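Local coordinates for protein HTPA Reductase (Selaginella moellendorffii, PDB 5U5N) that probably reduces 4-hydroxy-tetrahydrodipicolinate with NADH or NADPH, the step that yields tetrahydrodipicolinate on the diaminopimelate route to lysine, at residues 11-16 with 53-58. Residues are numbered along the deposited sequence; the frame is centred on the assembly and turned at random.
Sequences DCTGKV and VDVREV. With NAD (nicotinamide-adenine-dinucleotide), chain C.
C12 and V55 face each other with their CA atoms 7.8 Å apart, where the type I turn from D11 to G14, leading into helix 15-27, meets strand 51-57, the middle strand of a mixed sheet. No hydrogen bond joins the two segments; the contact is apolar. In one of its two conformers, C12 SG lies 3.7 Å from V55 CG2 and 3.8 Å from V53 CG1. A short side chain ending in a polarisable sulfur suits a place against two valines, whose branched side chains favour extended backbone. T13 CG2, anti to the T13 carbonyl carbon, lies 4.0 Å from V55 CG2, while T13 OG1 is turned to D11.

D11 ties the turn together, with D11 OD1 within 4.4 Å of V55 CG1. That oxygen takes two bonds from one face of the carboxylate: T13 N from above the plane, closing an Asx turn, and T13 OG1 on the syn side of D11 OD1, tilted 34°, at 2.6 Å. D11 OD2, also hydrogen-bonded to T37 OG1, accepts from NAD O3B of the adenosine ribose at 2.9 Å and weakly from O2B. An alanine here would probably leave the ribose hydroxyls without their acceptor and T13 freer to turn.

G14 is the N-cap, and its CA lies 3.2 Å from NAD O5B, where a CB would clash. K15 N and V16 N bond the pyrophosphate oxygens O2A and O2N, as at the glycine-rich turn of a Rossmann fold. The helix dipole would probably favour the negative phosphates. The turn sets an apolar part on the sheet and a polar part on the dinucleotide.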
loop_
_atom_site.group_PDB
_atom_site.type_symbol
_atom_site.label_atom_id
_atom_site.label_comp_id
_atom_site.label_asym_id
_atom_site.label_seq_id
_atom_site.Cartn_x
_atom_site.Cartn_y
_atom_site.Cartn_z
ATOM N N ASP A 11 -0.850 8.491 32.601
ATOM C CA ASP A 11 -0.066 9.164 33.627
ATOM C C ASP A 11 0.962 10.003 32.901
ATOM O O ASP A 11 1.770 9.456 32.177
ATOM C CB ASP A 11 0.627 8.047 34.440
ATOM C CG ASP A 11 1.570 8.548 35.533
ATOM O OD1 ASP A 11 1.761 9.769 35.742
ATOM O OD2 ASP A 11 2.154 7.671 36.220
ATOM N N CYS A 12 0.964 11.316 33.106
ATOM C CA CYS A 12 1.947 12.152 32.417
ATOM C C CYS A 12 3.405 11.929 32.871
ATOM O O CYS A 12 4.312 12.455 32.222
ATOM C CB CYS A 12 1.556 13.628 32.475
ATOM S SG CYS A 12 1.814 14.382 34.077
ATOM N N THR A 13 3.628 11.152 33.948
ATOM C CA THR A 13 4.974 10.772 34.385
ATOM C C THR A 13 5.477 9.471 33.818
ATOM O O THR A 13 6.650 9.191 33.927
ATOM C CB THR A 13 5.054 10.634 35.942
ATOM O OG1 THR A 13 4.256 9.531 36.398
ATOM C CG2 THR A 13 4.578 11.890 36.594
ATOM N N GLY A 14 4.595 8.647 33.269
ATOM C CA GLY A 14 5.027 7.470 32.502
ATOM C C GLY A 14 5.710 7.870 31.195
ATOM O O GLY A 14 5.639 9.026 30.801
ATOM N N LYS A 15 6.382 6.942 30.534
ATOM C CA LYS A 15 7.209 7.314 29.369
ATOM C C LYS A 15 6.380 7.765 28.178
ATOM O O LYS A 15 6.656 8.803 27.617
ATOM C CB LYS A 15 8.130 6.182 28.942
ATOM C CG LYS A 15 8.933 5.588 30.064
ATOM C CD LYS A 15 10.389 5.456 29.730
ATOM C CE LYS A 15 10.993 4.432 30.655
ATOM N NZ LYS A 15 10.743 3.063 30.109
ATOM N N VAL A 16 5.355 6.989 27.830
ATOM C CA VAL A 16 4.468 7.300 26.699
ATOM C C VAL A 16 3.507 8.412 27.059
ATOM O O VAL A 16 3.217 9.279 26.224
ATOM C CB VAL A 16 3.666 6.054 26.220
ATOM C CG1 VAL A 16 2.711 6.390 25.073
ATOM C CG2 VAL A 16 4.627 4.960 25.749
ATOM N N VAL A 53 1.954 20.507 35.724
ATOM C CA VAL A 53 0.897 19.523 36.002
ATOM C C VAL A 53 1.013 19.015 37.439
ATOM O O VAL A 53 2.053 18.508 37.845
ATOM C CB VAL A 53 0.933 18.315 35.029
ATOM C CG1 VAL A 53 -0.188 17.329 35.326
ATOM C CG2 VAL A 53 0.815 18.786 33.577
ATOM N N ASP A 54 -0.083 19.145 38.166
ATOM C CA ASP A 54 -0.259 18.596 39.507
ATOM C C ASP A 54 -0.573 17.090 39.395
ATOM O O ASP A 54 -1.681 16.703 39.056
ATOM C CB ASP A 54 -1.415 19.358 40.158
ATOM C CG ASP A 54 -1.584 19.076 41.621
ATOM O OD1 ASP A 54 -0.765 18.355 42.227
ATOM O OD2 ASP A 54 -2.564 19.614 42.197
ATOM N N VAL A 55 0.427 16.252 39.649
ATOM C CA VAL A 55 0.270 14.808 39.570
ATOM C C VAL A 55 -0.212 14.279 40.957
ATOM O O VAL A 55 0.431 14.510 41.988
ATOM C CB VAL A 55 1.583 14.154 39.115
ATOM C CG1 VAL A 55 1.448 12.640 39.078
ATOM C CG2 VAL A 55 1.993 14.714 37.739
ATOM N N ARG A 56 -1.351 13.594 40.953
ATOM C CA ARG A 56 -2.034 13.206 42.162
ATOM C C ARG A 56 -2.050 11.686 42.214
ATOM O O ARG A 56 -2.025 11.010 41.183
ATOM C CB ARG A 56 -3.454 13.769 42.169
ATOM C CG ARG A 56 -3.528 15.280 41.944
ATOM C CD ARG A 56 -3.273 16.072 43.227
ATOM N NE ARG A 56 -4.477 16.106 44.079
ATOM C CZ ARG A 56 -5.510 16.951 43.938
ATOM N NH1 ARG A 56 -5.518 17.915 43.013
ATOM N NH2 ARG A 56 -6.563 16.830 44.733
ATOM N N GLU A 57 -2.099 11.163 43.431
ATOM C CA GLU A 57 -2.123 9.728 43.671
ATOM C C GLU A 57 -3.459 9.186 43.216
ATOM O O GLU A 57 -4.472 9.871 43.272
ATOM C CB GLU A 57 -1.888 9.412 45.162
ATOM C CG GLU A 57 -0.520 9.858 45.678
ATOM C CD GLU A 57 -0.295 9.586 47.160
ATOM O OE1 GLU A 57 -1.077 8.820 47.783
ATOM O OE2 GLU A 57 0.686 10.132 47.724
ATOM N N VAL A 58 -3.455 7.944 42.750
ATOM C CA VAL A 58 -4.683 7.347 42.228
ATOM C C VAL A 58 -5.752 7.137 43.311
ATOM O O VAL A 58 -6.931 7.104 43.002
ATOM C CB VAL A 58 -4.428 6.043 41.437
ATOM C CG1 VAL A 58 -4.028 4.881 42.348
ATOM C CG2 VAL A 58 -5.645 5.721 40.577
HETATM P PA NAD C . 5.530 3.374 32.090
HETATM O O1A NAD C . 5.826 2.195 33.000
HETATM O O2A NAD C . 6.627 4.312 31.627
HETATM O O5B NAD C . 4.402 4.295 32.737
HETATM C C5B NAD C . 3.116 3.812 33.076
HETATM C C4B NAD C . 2.639 4.682 34.232
HETATM O O4B NAD C . 1.299 4.367 34.606
HETATM C C3B NAD C . 3.503 4.540 35.485
HETATM O O3B NAD C . 4.271 5.744 35.668
HETATM C C2B NAD C . 2.511 4.225 36.616
HETATM O O2B NAD C . 2.864 4.876 37.858
HETATM C C1B NAD C . 1.159 4.644 36.003
HETATM N N9A NAD C . -0.082 4.005 36.520
HETATM C C8A NAD C . -0.246 2.722 36.905
HETATM N N7A NAD C . -1.518 2.504 37.312
HETATM C C5A NAD C . -2.198 3.657 37.178
HETATM C C6A NAD C . -3.578 4.121 37.444
HETATM N N6A NAD C . -4.511 3.275 37.931
HETATM N N1A NAD C . -3.892 5.407 37.175
HETATM C C2A NAD C . -2.977 6.277 36.695
HETATM N N3A NAD C . -1.694 5.921 36.441
HETATM C C4A NAD C . -1.253 4.647 36.654
HETATM O O3 NAD C . 4.714 2.776 30.829
HETATM P PN NAD C . 4.819 3.365 29.321
HETATM O O1N NAD C . 6.219 3.040 28.855
HETATM O O2N NAD C . 4.330 4.801 29.304
HETATM O O5D NAD C . 3.681 2.464 28.615
HETATM C C5D NAD C . 2.341 2.537 29.092
HETATM C C4D NAD C . 1.405 1.565 28.387
HETATM O O4D NAD C . 1.174 2.023 27.050
HETATM C C3D NAD C . 1.947 0.132 28.283
HETATM O O3D NAD C . 0.915 -0.838 28.534
HETATM C C2D NAD C . 2.429 0.033 26.848
HETATM O O2D NAD C . 2.330 -1.282 26.300
HETATM C C1D NAD C . 1.459 0.960 26.129
HETATM N N1N NAD C . 1.904 1.459 24.811
HETATM C C2N NAD C . 0.977 1.451 23.835
HETATM C C3N NAD C . 1.253 1.906 22.548
HETATM C C7N NAD C . 0.185 1.865 21.471
HETATM O O7N NAD C . 0.539 1.789 20.305
HETATM N N7N NAD C . -1.126 1.897 21.762
HETATM C C4N NAD C . 2.541 2.375 22.288
HETATM C C5N NAD C . 3.498 2.380 23.300
HETATM C C6N NAD C . 3.154 1.913 24.568
#